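Long-range contacts in plasmid pRiA4b Orf3-like domain-containing protein (Methanosarcina mazei, PDB 2I1S), which is of unknown function but belongs to the family of proteins resembling Orf3 of plasmid pRiA4b: residues R25-E30 / Y129-A134; K7-K12 / E118-R123; M64-G69 / P81-K86; F55-P60 / K99-T104. All blocks are in the same frame, centred on the assembly; numbering follows the deposited sequence.

Overall arrangement
All four contacts join neighbouring strands of one mixed sheet. Contacts 1 and 2 share its 131-136 end, where strand 7-15 lies between strands 22-29 and 111-122; their centres are about 8 Å apart and a salt bridge from Arg25 to Glu118 links them. Contacts 3 and 4 lie toward the 82-84 end, about 9 Å apart between centres, tied by the pairing of strands 53-58 and 65-69. Contact 2 is a surface contact and the others are partly buried. Contacts 1, 2 and 4 are antiparallel, contact 3 parallel. Contact 1 centres on a glutamine among Tyr129, Ile131 and Thr133 and contact 2 on a lysine over a histidine, whereas contact 4 turns two aromatic rings toward helix 34-44.

Contact 1 (R25-E30 / Y129-A134); sequences RIQVPE and YPICTA
Gln27 of strand 22-29 faces Tyr129, Ile131 and Thr133 at one end of the sheet, where 22-29 pairs with the outermost strand 131-136. CG stands anti to the carbonyl carbon (chi1 -56°) and the chain runs on extended. Its CB lies 3.9 Å from Tyr129 CE1 and, on the neighbouring strand, 4.0 Å from Ile131 CG1; the Gln27 and Ile131 side chains lie side by side, pointing the same way. Farther out, Gln27 CD reaches Ile131 CD1. At the tip the amide divides its contacts: OE1 sits at the edge of the Tyr129 ring, near its plane and 3.3 Å from CE1, while NE2 packs on Thr133 CG2 at 3.6 Å. Amide and ring planes are 32° apart. The hydroxyl of Tyr129 is bonded instead to the backbone N of Lys124.

Below this row the backbones pair antiparallel. Gln27 N donates to Ile131 O at 2.9 Å, and Ile131 N returns a longer bond to Gln27 O, 3.2 Å. On the opposite face Ile26 CG2 touches Cys132 CB, and Val28 CG1 meets CB of Pro130, which follows a cis peptide bond. Pro130 CA also makes a CA-H...O contact to Gln27 O, 3.1 Å.

The backbone thus supplies the directional bonds that add 131-136 as the outermost strand, while the glutamine contributes mainly van der Waals cover, its polar tip set against carbon atoms of Tyr129 and Thr133.

Contact 2 (K7-K12 / E118-R123); sequences KVYHLK and EKILPR
His10 has the most surface buried here, lying against Lys119 and Leu121 of the antiparallel strand. Lys119 CE sits over one face of the imidazole, 4.1 Å from the ring centroid and 29° off its normal, a CH-pi contact. Lys119 CB lies near His10 CG, and the turn at chi3 (67°) brings Lys119 CE to 3.7 Å from His10 ND1. Leu121 crosses the histidine side chain at about a right angle, its CB 3.6 Å from His10 NE2. That nitrogen is buried by the contact and has no partner in the model.

The backbone beneath is a classic beta bulge: Glu118 and Lys119 both face His10. His10 O accepts Glu118 N at 2.8 Å and, weakly, Lys119 N at 3.4 Å, while His10 N donates to Lys119 O.

On the other face Ile120 lies beside Tyr9, both pointing the same way, with Ile120 CD1 3.7 Å from Tyr9 CE1. The CG2 branch of Ile120, anti to its own backbone N, meets the aliphatic part of Lys7 at CD, 3.8 Å away.

Strand 22-29 pairs with the other edge of 7-15, and its Gln27 also touches His10. Glu118 reaches past 7-15 to form a salt bridge with Arg25. Tyr9 packs on Leu90 and Ser91, so the sheet face bearing it is turned to helix 90-93, while on the face bearing His10 Lys119 and Leu121 are exposed.

Contact 3 (M64-G69 / P81-K86); sequences MLDKIG and PLVSEK
Ile68 and Val83, on one face of a parallel but splayed strand pair (50°), lie side by side, pointing the same way, with Ile68 CG1 3.9 Å from Val83 CB. The other branch of Ile68, CG2, stands anti to its backbone N and reaches Glu85 CA at 3.6 Å. On the other face, Leu82 CD1 lies 3.7 Å from Lys67 O and also touches Gly69 N. Glu85 packs on the end of strand 65-69, its CG 3.3 Å from Gly69 O.

Three backbone bonds fix this register. Val83 N donates to Lys67 O at 2.8 Å, Gly69 N donates to Val83 O at 3.0 Å, and Glu85 N closes the pairing on Gly69 O. The last donor stands above the carbonyl plane, 37° out of it.

Farther out, Tyr93 of helix 90-93 touches both Ile68 and Val83 and bonds Asp66 OD2 through its hydroxyl. Phe34 of helix 34-44 packs on Ile68 and Glu85, and His53 NE2 holds Glu85 OE1.

Parallel pairing thus attaches the short strand 82-84 at the end of the sheet, its apolar pair set against the helices. The buried Glu85 carboxylate is met by His53, and this hydrogen bond may stabilise a negative charge there.

Contact 4 (F55-P60 / K99-T104); sequences FEMVNP and KEALYT
An antiparallel strand pair in the middle of the mixed sheet brings Phe55 of 53-58 against Tyr103 of 100-105. The rings meet obliquely, planes at 50° and centroids 5.0 Å apart. Tyr103 CD1 lies over one face of the phenylalanine, offset toward the rim, 3.3 Å from Phe55 CE1. The two rings leave their strands with different first torsions: Tyr103 CG is anti to its backbone N (chi1 174°), Phe55 CG anti to its carbonyl carbon (chi1 -56°).

Glu56 and Leu102 form the neighbouring hydrogen-bonded pair. Glu56 N donates to Leu102 O at 2.7 Å, and Leu102 N returns a bond to Glu56 O at 2.9 Å. On the other face of the sheet their side chains run side by side, Glu56 OE1 near Leu102 CD2.

The Met57 side chain reaches strand 100-105, with SD 3.7 Å from Ala101 CB and CE against Glu100 O. There a water takes over the pairing, accepting from Val58 N at 3.0 Å and donating to Glu100 O at 2.9 Å.

Helix 34-44 covers the aromatic face: Ile41 touches both rings, Phe34 meets Phe55 edge-to-face, and His38 and Gln42 bond the Tyr103 hydroxyl. Strands 65-69 and 111-122 continue the sheet beyond 53-58 and 100-105 respectively.

Contact 1 (R25-E30 / Y129-A134)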
loop_
_atom_site.group_PDB
_atom_site.type_symbol
_atom_site.label_atom_id
_atom_site.label_comp_id
_atom_site.label_asym_id
_atom_site.label_seq_id
_atom_site.Cartn_x
_atom_site.Cartn_y
_atom_site.Cartn_z
ATOM N N ARG A 25 -2.114 7.037 -5.558
ATOM C CA ARG A 25 -3.576 7.085 -5.679
ATOM C C ARG A 25 -3.979 6.056 -6.729
ATOM O O ARG A 25 -3.389 5.999 -7.790
ATOM C CB ARG A 25 -4.081 8.529 -5.985
ATOM C CG ARG A 25 -4.768 9.167 -4.797
ATOM C CD ARG A 25 -5.275 10.604 -5.038
ATOM N NE ARG A 25 -4.230 11.458 -4.530
ATOM C CZ ARG A 25 -4.243 12.170 -3.415
ATOM N NH1 ARG A 25 -5.310 12.276 -2.662
ATOM N NH2 ARG A 25 -3.153 12.820 -3.087
ATOM N N ILE A 26 -4.910 5.184 -6.391
ATOM C CA ILE A 26 -5.372 4.160 -7.330
ATOM C C ILE A 26 -6.894 4.137 -7.378
ATOM O O ILE A 26 -7.552 4.525 -6.398
ATOM C CB ILE A 26 -4.843 2.721 -6.979
ATOM C CG1 ILE A 26 -5.456 2.195 -5.662
ATOM C CG2 ILE A 26 -3.296 2.657 -7.048
ATOM C CD1 ILE A 26 -5.137 0.689 -5.319
ATOM N N GLN A 27 -7.461 3.678 -8.496
ATOM C CA GLN A 27 -8.911 3.423 -8.534
ATOM C C GLN A 27 -9.188 1.922 -8.708
ATOM O O GLN A 27 -8.625 1.265 -9.596
ATOM C CB GLN A 27 -9.577 4.249 -9.613
ATOM C CG GLN A 27 -9.333 5.760 -9.494
ATOM C CD GLN A 27 -9.886 6.515 -10.677
ATOM O OE1 GLN A 27 -10.752 5.996 -11.382
ATOM N NE2 GLN A 27 -9.405 7.749 -10.908
ATOM N N VAL A 28 -10.045 1.366 -7.862
ATOM C CA VAL A 28 -10.322 -0.077 -7.942
ATOM C C VAL A 28 -11.814 -0.388 -8.207
ATOM O O VAL A 28 -12.667 0.390 -7.808
ATOM C CB VAL A 28 -9.799 -0.844 -6.672
ATOM C CG1 VAL A 28 -8.295 -0.771 -6.599
ATOM C CG2 VAL A 28 -10.416 -0.296 -5.401
ATOM N N PRO A 29 -12.121 -1.518 -8.900
ATOM C CA PRO A 29 -13.517 -1.928 -9.002
ATOM C C PRO A 29 -14.158 -2.034 -7.625
ATOM O O PRO A 29 -13.519 -2.531 -6.667
ATOM C CB PRO A 29 -13.436 -3.323 -9.665
ATOM C CG PRO A 29 -12.186 -3.268 -10.487
ATOM C CD PRO A 29 -11.231 -2.437 -9.647
ATOM N N GLU A 30 -15.402 -1.567 -7.532
ATOM C CA GLU A 30 -16.167 -1.627 -6.293
ATOM C C GLU A 30 -16.365 -3.065 -5.777
ATOM O O GLU A 30 -16.448 -3.275 -4.574
ATOM C CB GLU A 30 -17.517 -0.881 -6.438
ATOM C CG GLU A 30 -18.500 -1.521 -7.446
ATOM C CD GLU A 30 -19.891 -0.872 -7.458
ATOM O OE1 GLU A 30 -20.248 -0.178 -6.471
ATOM O OE2 GLU A 30 -20.621 -1.068 -8.463
ATOM N N TYR A 129 -9.561 -1.085 -15.131
ATOM C CA TYR A 129 -9.254 -0.944 -13.707
ATOM C C TYR A 129 -8.627 -2.233 -13.164
ATOM O O TYR A 129 -8.903 -3.313 -13.688
ATOM C CB TYR A 129 -10.508 -0.574 -12.927
ATOM C CG TYR A 129 -11.104 0.750 -13.323
ATOM C CD1 TYR A 129 -10.749 1.926 -12.646
ATOM C CD2 TYR A 129 -12.063 0.836 -14.338
ATOM C CE1 TYR A 129 -11.317 3.171 -12.985
ATOM C CE2 TYR A 129 -12.642 2.071 -14.692
ATOM C CZ TYR A 129 -12.260 3.233 -14.008
ATOM O OH TYR A 129 -12.805 4.455 -14.348
ATOM N N PRO A 130 -7.759 -2.132 -12.130
ATOM C CA PRO A 130 -7.327 -0.939 -11.409
ATOM C C PRO A 130 -6.378 -0.044 -12.196
ATOM O O PRO A 130 -5.736 -0.489 -13.160
ATOM C CB PRO A 130 -6.641 -1.500 -10.157
ATOM C CG PRO A 130 -6.452 -2.905 -10.378
ATOM C CD PRO A 130 -7.116 -3.356 -11.618
ATOM N N ILE A 131 -6.331 1.223 -11.807
ATOM C CA ILE A 131 -5.362 2.162 -12.360
ATOM C C ILE A 131 -4.624 2.931 -11.278
ATOM O O ILE A 131 -5.134 3.095 -10.171
ATOM C CB ILE A 131 -5.995 3.189 -13.381
ATOM C CG1 ILE A 131 -7.076 4.057 -12.747
ATOM C CG2 ILE A 131 -6.478 2.506 -14.648
ATOM C CD1 ILE A 131 -7.458 5.228 -13.666
ATOM N N CYS A 132 -3.428 3.414 -11.595
ATOM C CA CYS A 132 -2.716 4.304 -10.678
ATOM C C CYS A 132 -2.672 5.663 -11.320
ATOM O O CYS A 132 -2.127 5.826 -12.410
ATOM C CB CYS A 132 -1.301 3.785 -10.386
ATOM S SG CYS A 132 -0.320 4.812 -9.262
ATOM N N THR A 133 -3.272 6.645 -10.668
ATOM C CA THR A 133 -3.362 7.949 -11.275
ATOM C C THR A 133 -2.222 8.913 -10.911
ATOM O O THR A 133 -1.954 9.844 -11.677
ATOM C CB THR A 133 -4.715 8.632 -10.974
ATOM O OG1 THR A 133 -4.858 8.856 -9.557
ATOM C CG2 THR A 133 -5.895 7.807 -11.536
ATOM N N ALA A 134 -1.585 8.701 -9.749
ATOM C CA ALA A 134 -0.614 9.624 -9.161
ATOM C C ALA A 134 0.120 8.986 -7.970
ATOM O O ALA A 134 -0.340 8.011 -7.352
ATOM C CB ALA A 134 -1.331 10.939 -8.708
#

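Contact 2 (K7-K12 / E118-R123)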
loop_
_atom_site.group_PDB
_atom_site.type_symbol
_atom_site.label_atom_id
_atom_site.label_comp_id
_atom_site.label_asym_id
_atom_site.label_seq_id
_atom_site.Cartn_x
_atom_site.Cartn_y
_atom_site.Cartn_z
ATOM N N LYS A 7 -19.415 1.127 -10.152
ATOM C CA LYS A 7 -18.605 2.205 -9.531
ATOM C C LYS A 7 -17.138 1.824 -9.274
ATOM O O LYS A 7 -16.791 0.624 -9.170
ATOM C CB LYS A 7 -19.257 2.690 -8.221
ATOM C CG LYS A 7 -20.800 2.535 -8.202
ATOM C CD LYS A 7 -21.496 3.483 -7.230
ATOM C CE LYS A 7 -21.845 4.839 -7.892
ATOM N NZ LYS A 7 -22.738 4.688 -9.091
ATOM N N VAL A 8 -16.278 2.842 -9.199
ATOM C CA VAL A 8 -14.900 2.647 -8.749
ATOM C C VAL A 8 -14.541 3.454 -7.475
ATOM O O VAL A 8 -14.968 4.594 -7.288
ATOM C CB VAL A 8 -13.859 2.807 -9.895
ATOM C CG1 VAL A 8 -14.152 1.809 -10.979
ATOM C CG2 VAL A 8 -13.874 4.171 -10.465
ATOM N N TYR A 9 -13.772 2.826 -6.595
ATOM C CA TYR A 9 -13.287 3.460 -5.372
ATOM C C TYR A 9 -11.943 4.153 -5.656
ATOM O O TYR A 9 -10.982 3.489 -6.062
ATOM C CB TYR A 9 -13.142 2.388 -4.284
ATOM C CG TYR A 9 -14.462 1.787 -3.770
ATOM C CD1 TYR A 9 -15.696 2.127 -4.359
ATOM C CD2 TYR A 9 -14.468 0.891 -2.680
ATOM C CE1 TYR A 9 -16.905 1.604 -3.885
ATOM C CE2 TYR A 9 -15.659 0.358 -2.191
ATOM C CZ TYR A 9 -16.888 0.720 -2.803
ATOM O OH TYR A 9 -18.098 0.184 -2.334
ATOM N N HIS A 10 -11.894 5.482 -5.461
ATOM C CA HIS A 10 -10.652 6.266 -5.503
ATOM C C HIS A 10 -9.990 6.259 -4.114
ATOM O O HIS A 10 -10.497 6.895 -3.153
ATOM C CB HIS A 10 -10.906 7.707 -5.966
ATOM C CG HIS A 10 -11.645 7.797 -7.269
ATOM N ND1 HIS A 10 -11.253 8.633 -8.295
ATOM C CD2 HIS A 10 -12.753 7.154 -7.719
ATOM C CE1 HIS A 10 -12.084 8.503 -9.318
ATOM N NE2 HIS A 10 -12.999 7.606 -8.996
ATOM N N LEU A 11 -8.864 5.530 -4.022
ATOM C CA LEU A 11 -8.199 5.246 -2.752
ATOM C C LEU A 11 -6.901 6.005 -2.667
ATOM O O LEU A 11 -6.175 6.059 -3.655
ATOM C CB LEU A 11 -7.895 3.735 -2.648
ATOM C CG LEU A 11 -9.103 2.791 -2.668
ATOM C CD1 LEU A 11 -8.630 1.327 -2.615
ATOM C CD2 LEU A 11 -10.158 3.085 -1.537
ATOM N N LYS A 12 -6.583 6.598 -1.520
ATOM C CA LYS A 12 -5.189 6.984 -1.293
ATOM C C LYS A 12 -4.528 5.954 -0.410
ATOM O O LYS A 12 -5.146 5.431 0.519
ATOM C CB LYS A 12 -5.064 8.360 -0.673
ATOM C CG LYS A 12 -3.652 8.914 -0.701
ATOM C CD LYS A 12 -3.619 10.252 -0.013
ATOM C CE LYS A 12 -2.166 10.677 0.154
ATOM N NZ LYS A 12 -1.971 11.876 1.006
ATOM N N GLU A 118 -11.385 8.206 -0.899
ATOM C CA GLU A 118 -11.682 9.622 -1.116
ATOM C C GLU A 118 -12.971 9.838 -1.898
ATOM O O GLU A 118 -13.726 10.756 -1.588
ATOM C CB GLU A 118 -10.521 10.342 -1.799
ATOM C CG GLU A 118 -9.309 10.558 -0.888
ATOM C CD GLU A 118 -8.098 11.143 -1.616
ATOM O OE1 GLU A 118 -7.931 10.881 -2.839
ATOM O OE2 GLU A 118 -7.307 11.862 -0.958
ATOM N N LYS A 119 -13.206 9.006 -2.920
ATOM C CA LYS A 119 -14.371 9.166 -3.817
ATOM C C LYS A 119 -14.843 7.818 -4.331
ATOM O O LYS A 119 -14.027 6.935 -4.629
ATOM C CB LYS A 119 -14.011 10.008 -5.043
ATOM C CG LYS A 119 -13.586 11.442 -4.790
ATOM C CD LYS A 119 -12.367 11.822 -5.656
ATOM C CE LYS A 119 -12.717 11.863 -7.145
ATOM N NZ LYS A 119 -12.308 13.155 -7.803
ATOM N N ILE A 120 -16.157 7.669 -4.419
ATOM C CA ILE A 120 -16.807 6.562 -5.111
ATOM C C ILE A 120 -17.421 7.171 -6.376
ATOM O O ILE A 120 -18.255 8.068 -6.274
ATOM C CB ILE A 120 -17.938 5.929 -4.243
ATOM C CG1 ILE A 120 -17.372 5.287 -2.960
ATOM C CG2 ILE A 120 -18.748 4.906 -5.059
ATOM C CD1 ILE A 120 -18.415 4.527 -2.129
ATOM N N LEU A 121 -17.015 6.712 -7.562
ATOM C CA LEU A 121 -17.527 7.286 -8.816
ATOM C C LEU A 121 -17.875 6.228 -9.875
ATOM O O LEU A 121 -17.328 5.125 -9.815
ATOM C CB LEU A 121 -16.534 8.323 -9.353
ATOM C CG LEU A 121 -16.494 9.649 -8.570
ATOM C CD1 LEU A 121 -15.423 10.563 -9.144
ATOM C CD2 LEU A 121 -17.857 10.367 -8.478
ATOM N N PRO A 122 -18.812 6.536 -10.827
ATOM C CA PRO A 122 -19.074 5.558 -11.893
ATOM C C PRO A 122 -17.792 5.280 -12.670
ATOM O O PRO A 122 -16.982 6.187 -12.851
ATOM C CB PRO A 122 -20.123 6.251 -12.796
ATOM C CG PRO A 122 -20.763 7.267 -11.946
ATOM C CD PRO A 122 -19.670 7.728 -10.971
ATOM N N ARG A 123 -17.594 4.032 -13.090
ATOM C CA ARG A 123 -16.409 3.675 -13.865
ATOM C C ARG A 123 -16.422 4.335 -15.246
ATOM O O ARG A 123 -17.483 4.637 -15.803
ATOM C CB ARG A 123 -16.276 2.169 -13.992
ATOM C CG ARG A 123 -17.266 1.499 -14.931
ATOM C CD ARG A 123 -16.546 0.378 -15.667
ATOM N NE ARG A 123 -17.201 -0.903 -15.459
ATOM C CZ ARG A 123 -16.742 -2.059 -15.919
ATOM N NH1 ARG A 123 -17.424 -3.182 -15.676
ATOM N NH2 ARG A 123 -15.609 -2.095 -16.619
#

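Contact 3 (M64-G69 / P81-K86)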
loop_
_atom_site.group_PDB
_atom_site.type_symbol
_atom_site.label_atom_id
_atom_site.label_comp_id
_atom_site.label_asym_id
_atom_site.label_seq_id
_atom_site.Cartn_x
_atom_site.Cartn_y
_atom_site.Cartn_z
ATOM N N MET A 64 -17.382 -2.628 15.357
ATOM C CA MET A 64 -16.182 -3.314 15.879
ATOM C C MET A 64 -15.068 -3.292 14.838
ATOM O O MET A 64 -15.340 -3.211 13.642
ATOM C CB MET A 64 -16.478 -4.786 16.218
ATOM C CG MET A 64 -17.699 -5.044 17.073
ATOM S SD MET A 64 -17.426 -4.623 18.807
ATOM C CE MET A 64 -15.812 -5.392 19.069
ATOM N N LEU A 65 -13.823 -3.394 15.310
ATOM C CA LEU A 65 -12.622 -3.486 14.471
ATOM C C LEU A 65 -12.402 -4.937 14.022
ATOM O O LEU A 65 -12.147 -5.808 14.842
ATOM C CB LEU A 65 -11.396 -2.972 15.265
ATOM C CG LEU A 65 -10.032 -2.761 14.553
ATOM C CD1 LEU A 65 -10.005 -1.514 13.643
ATOM C CD2 LEU A 65 -8.862 -2.694 15.548
ATOM N N ASP A 66 -12.536 -5.197 12.726
ATOM C CA ASP A 66 -12.277 -6.528 12.150
ATOM C C ASP A 66 -10.850 -6.660 11.638
ATOM O O ASP A 66 -10.319 -5.723 11.054
ATOM C CB ASP A 66 -13.229 -6.820 10.971
ATOM C CG ASP A 66 -14.666 -7.075 11.414
ATOM O OD1 ASP A 66 -14.919 -7.275 12.632
ATOM O OD2 ASP A 66 -15.549 -7.107 10.523
ATOM N N LYS A 67 -10.242 -7.824 11.848
ATOM C CA LYS A 67 -8.980 -8.170 11.221
ATOM C C LYS A 67 -9.269 -9.003 9.970
ATOM O O LYS A 67 -9.988 -10.012 10.041
ATOM C CB LYS A 67 -8.098 -8.976 12.170
ATOM C CG LYS A 67 -7.345 -8.181 13.231
ATOM C CD LYS A 67 -6.119 -8.996 13.712
ATOM C CE LYS A 67 -5.162 -8.210 14.641
ATOM N NZ LYS A 67 -5.747 -7.937 15.993
ATOM N N ILE A 68 -8.702 -8.600 8.831
ATOM C CA ILE A 68 -8.965 -9.289 7.566
ATOM C C ILE A 68 -7.645 -9.748 6.934
ATOM O O ILE A 68 -6.730 -8.952 6.774
ATOM C CB ILE A 68 -9.769 -8.378 6.580
ATOM C CG1 ILE A 68 -11.030 -7.825 7.237
ATOM C CG2 ILE A 68 -10.077 -9.092 5.278
ATOM C CD1 ILE A 68 -11.439 -6.470 6.663
ATOM N N GLY A 69 -7.535 -11.029 6.596
ATOM C CA GLY A 69 -6.288 -11.551 6.064
ATOM C C GLY A 69 -6.453 -12.936 5.495
ATOM O O GLY A 69 -7.573 -13.415 5.307
ATOM N N PRO A 81 -11.938 -15.043 14.710
ATOM C CA PRO A 81 -11.469 -13.687 14.967
ATOM C C PRO A 81 -10.769 -13.084 13.748
ATOM O O PRO A 81 -10.422 -11.902 13.753
ATOM C CB PRO A 81 -10.468 -13.884 16.103
ATOM C CG PRO A 81 -9.892 -15.238 15.847
ATOM C CD PRO A 81 -10.956 -16.054 15.137
ATOM N N LEU A 82 -10.555 -13.897 12.720
ATOM C CA LEU A 82 -9.998 -13.416 11.480
ATOM C C LEU A 82 -11.041 -13.559 10.368
ATOM O O LEU A 82 -11.623 -14.632 10.192
ATOM C CB LEU A 82 -8.699 -14.159 11.139
ATOM C CG LEU A 82 -7.953 -13.722 9.863
ATOM C CD1 LEU A 82 -7.198 -12.430 10.093
ATOM C CD2 LEU A 82 -7.003 -14.799 9.376
ATOM N N VAL A 83 -11.289 -12.458 9.658
ATOM C CA VAL A 83 -12.205 -12.398 8.509
ATOM C C VAL A 83 -11.401 -12.693 7.235
ATOM O O VAL A 83 -10.308 -12.141 7.055
ATOM C CB VAL A 83 -12.912 -10.989 8.412
ATOM C CG1 VAL A 83 -13.708 -10.824 7.115
ATOM C CG2 VAL A 83 -13.817 -10.735 9.639
ATOM N N SER A 84 -11.936 -13.573 6.382
ATOM C CA SER A 84 -11.262 -14.028 5.157
ATOM C C SER A 84 -11.287 -12.968 4.082
ATOM O O SER A 84 -12.351 -12.542 3.655
ATOM C CB SER A 84 -11.895 -15.322 4.614
ATOM O OG SER A 84 -11.437 -15.624 3.306
ATOM N N GLU A 85 -10.103 -12.559 3.653
ATOM C CA GLU A 85 -9.939 -11.522 2.657
ATOM C C GLU A 85 -10.428 -11.936 1.276
ATOM O O GLU A 85 -10.715 -11.085 0.453
ATOM C CB GLU A 85 -8.455 -11.096 2.591
ATOM C CG GLU A 85 -7.446 -12.221 2.207
ATOM C CD GLU A 85 -6.020 -11.697 2.031
ATOM O OE1 GLU A 85 -5.845 -10.474 1.953
ATOM O OE2 GLU A 85 -5.061 -12.498 1.991
ATOM N N LYS A 86 -10.461 -13.241 1.005
ATOM C CA LYS A 86 -10.988 -13.755 -0.275
ATOM C C LYS A 86 -12.497 -13.546 -0.303
ATOM O O LYS A 86 -13.068 -13.357 -1.367
ATOM C CB LYS A 86 -10.681 -15.256 -0.482
ATOM C CG LYS A 86 -9.226 -15.576 -0.714
ATOM C CD LYS A 86 -9.027 -17.025 -1.114
ATOM C CE LYS A 86 -7.568 -17.268 -1.539
ATOM N NZ LYS A 86 -7.208 -18.694 -1.739
#

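Contact 4 (F55-P60 / K99-T104)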
loop_
_atom_site.group_PDB
_atom_site.type_symbol
_atom_site.label_atom_id
_atom_site.label_comp_id
_atom_site.label_asym_id
_atom_site.label_seq_id
_atom_site.Cartn_x
_atom_site.Cartn_y
_atom_site.Cartn_z
ATOM N N PHE A 55 -5.234 -6.608 7.036
ATOM C CA PHE A 55 -5.959 -5.366 7.143
ATOM C C PHE A 55 -6.630 -5.321 8.532
ATOM O O PHE A 55 -7.030 -6.364 9.077
ATOM C CB PHE A 55 -7.049 -5.256 6.074
ATOM C CG PHE A 55 -6.556 -5.406 4.651
ATOM C CD1 PHE A 55 -6.272 -4.280 3.877
ATOM C CD2 PHE A 55 -6.397 -6.683 4.072
ATOM C CE1 PHE A 55 -5.812 -4.414 2.558
ATOM C CE2 PHE A 55 -5.946 -6.826 2.760
ATOM C CZ PHE A 55 -5.645 -5.664 1.995
ATOM N N GLU A 56 -6.694 -4.121 9.100
ATOM C CA GLU A 56 -7.532 -3.808 10.251
ATOM C C GLU A 56 -8.525 -2.728 9.805
ATOM O O GLU A 56 -8.123 -1.669 9.336
ATOM C CB GLU A 56 -6.707 -3.214 11.387
ATOM C CG GLU A 56 -5.928 -4.186 12.242
ATOM C CD GLU A 56 -5.195 -3.484 13.389
ATOM O OE1 GLU A 56 -5.399 -2.244 13.600
ATOM O OE2 GLU A 56 -4.410 -4.185 14.082
ATOM N N MET A 57 -9.813 -2.983 9.969
ATOM C CA MET A 57 -10.840 -1.990 9.596
ATOM C C MET A 57 -12.056 -2.131 10.519
ATOM O O MET A 57 -12.412 -3.252 10.912
ATOM C CB MET A 57 -11.210 -2.178 8.112
ATOM C CG MET A 57 -12.161 -1.168 7.533
ATOM S SD MET A 57 -12.065 -1.039 5.738
ATOM C CE MET A 57 -12.685 0.608 5.644
ATOM N N VAL A 58 -12.663 -1.001 10.893
ATOM C CA VAL A 58 -14.008 -0.995 11.494
ATOM C C VAL A 58 -15.069 -1.589 10.535
ATOM O O VAL A 58 -15.165 -1.187 9.358
ATOM C CB VAL A 58 -14.449 0.446 11.922
ATOM C CG1 VAL A 58 -15.936 0.506 12.199
ATOM C CG2 VAL A 58 -13.660 0.916 13.130
ATOM N N ASN A 59 -15.861 -2.532 11.042
ATOM C CA ASN A 59 -16.958 -3.101 10.281
ATOM C C ASN A 59 -18.222 -2.225 10.453
ATOM O O ASN A 59 -18.717 -2.063 11.557
ATOM C CB ASN A 59 -17.160 -4.549 10.735
ATOM C CG ASN A 59 -18.332 -5.256 10.048
ATOM O OD1 ASN A 59 -19.065 -4.684 9.235
ATOM N ND2 ASN A 59 -18.516 -6.523 10.401
ATOM N N PRO A 60 -18.722 -1.619 9.356
ATOM C CA PRO A 60 -19.865 -0.694 9.465
ATOM C C PRO A 60 -21.153 -1.316 9.980
ATOM O O PRO A 60 -21.993 -0.595 10.546
ATOM C CB PRO A 60 -20.079 -0.197 8.033
ATOM C CG PRO A 60 -19.280 -1.121 7.141
ATOM C CD PRO A 60 -18.205 -1.732 7.974
ATOM N N LYS A 99 -14.195 5.382 5.953
ATOM C CA LYS A 99 -13.353 5.543 4.762
ATOM C C LYS A 99 -11.926 4.993 4.839
ATOM O O LYS A 99 -11.256 4.889 3.794
ATOM C CB LYS A 99 -13.368 6.988 4.240
ATOM C CG LYS A 99 -13.118 8.082 5.254
ATOM C CD LYS A 99 -13.201 9.450 4.585
ATOM C CE LYS A 99 -14.379 9.542 3.598
ATOM N NZ LYS A 99 -14.410 10.823 2.779
ATOM N N GLU A 100 -11.499 4.576 6.042
ATOM C CA GLU A 100 -10.107 4.203 6.289
ATOM C C GLU A 100 -9.859 2.751 6.772
ATOM O O GLU A 100 -10.634 2.210 7.553
ATOM C CB GLU A 100 -9.466 5.223 7.238
ATOM C CG GLU A 100 -7.963 5.426 6.997
ATOM C CD GLU A 100 -7.451 6.702 7.635
ATOM O OE1 GLU A 100 -7.595 6.831 8.874
ATOM O OE2 GLU A 100 -6.901 7.571 6.904
ATOM N N ALA A 101 -8.776 2.141 6.279
ATOM C CA ALA A 101 -8.281 0.833 6.736
ATOM C C ALA A 101 -6.816 0.972 7.066
ATOM O O ALA A 101 -6.142 1.866 6.560
ATOM C CB ALA A 101 -8.414 -0.202 5.634
ATOM N N LEU A 102 -6.318 0.089 7.919
ATOM C CA LEU A 102 -4.878 -0.089 8.070
ATOM C C LEU A 102 -4.396 -1.440 7.488
ATOM O O LEU A 102 -4.905 -2.503 7.848
ATOM C CB LEU A 102 -4.465 0.059 9.525
ATOM C CG LEU A 102 -2.944 -0.021 9.752
ATOM C CD1 LEU A 102 -2.179 1.213 9.218
ATOM C CD2 LEU A 102 -2.686 -0.267 11.262
ATOM N N TYR A 103 -3.408 -1.376 6.614
ATOM C CA TYR A 103 -2.778 -2.559 6.013
ATOM C C TYR A 103 -1.370 -2.713 6.558
ATOM O O TYR A 103 -0.558 -1.811 6.419
ATOM C CB TYR A 103 -2.713 -2.374 4.494
ATOM C CG TYR A 103 -1.977 -3.416 3.680
ATOM C CD1 TYR A 103 -2.582 -4.619 3.326
ATOM C CD2 TYR A 103 -0.700 -3.173 3.193
ATOM C CE1 TYR A 103 -1.920 -5.572 2.527
ATOM C CE2 TYR A 103 -0.025 -4.119 2.385
ATOM C CZ TYR A 103 -0.639 -5.313 2.047
ATOM O OH TYR A 103 0.012 -6.237 1.202
ATOM N N THR A 104 -1.089 -3.856 7.159
ATOM C CA THR A 104 0.254 -4.215 7.584
ATOM C C THR A 104 0.812 -5.330 6.666
ATOM O O THR A 104 0.140 -6.320 6.364
ATOM C CB THR A 104 0.259 -4.651 9.088
ATOM O OG1 THR A 104 -0.319 -3.606 9.888
ATOM C CG2 THR A 104 1.690 -4.959 9.605
HETATM O O HOH W 1 -11.353 1.607 10.258
#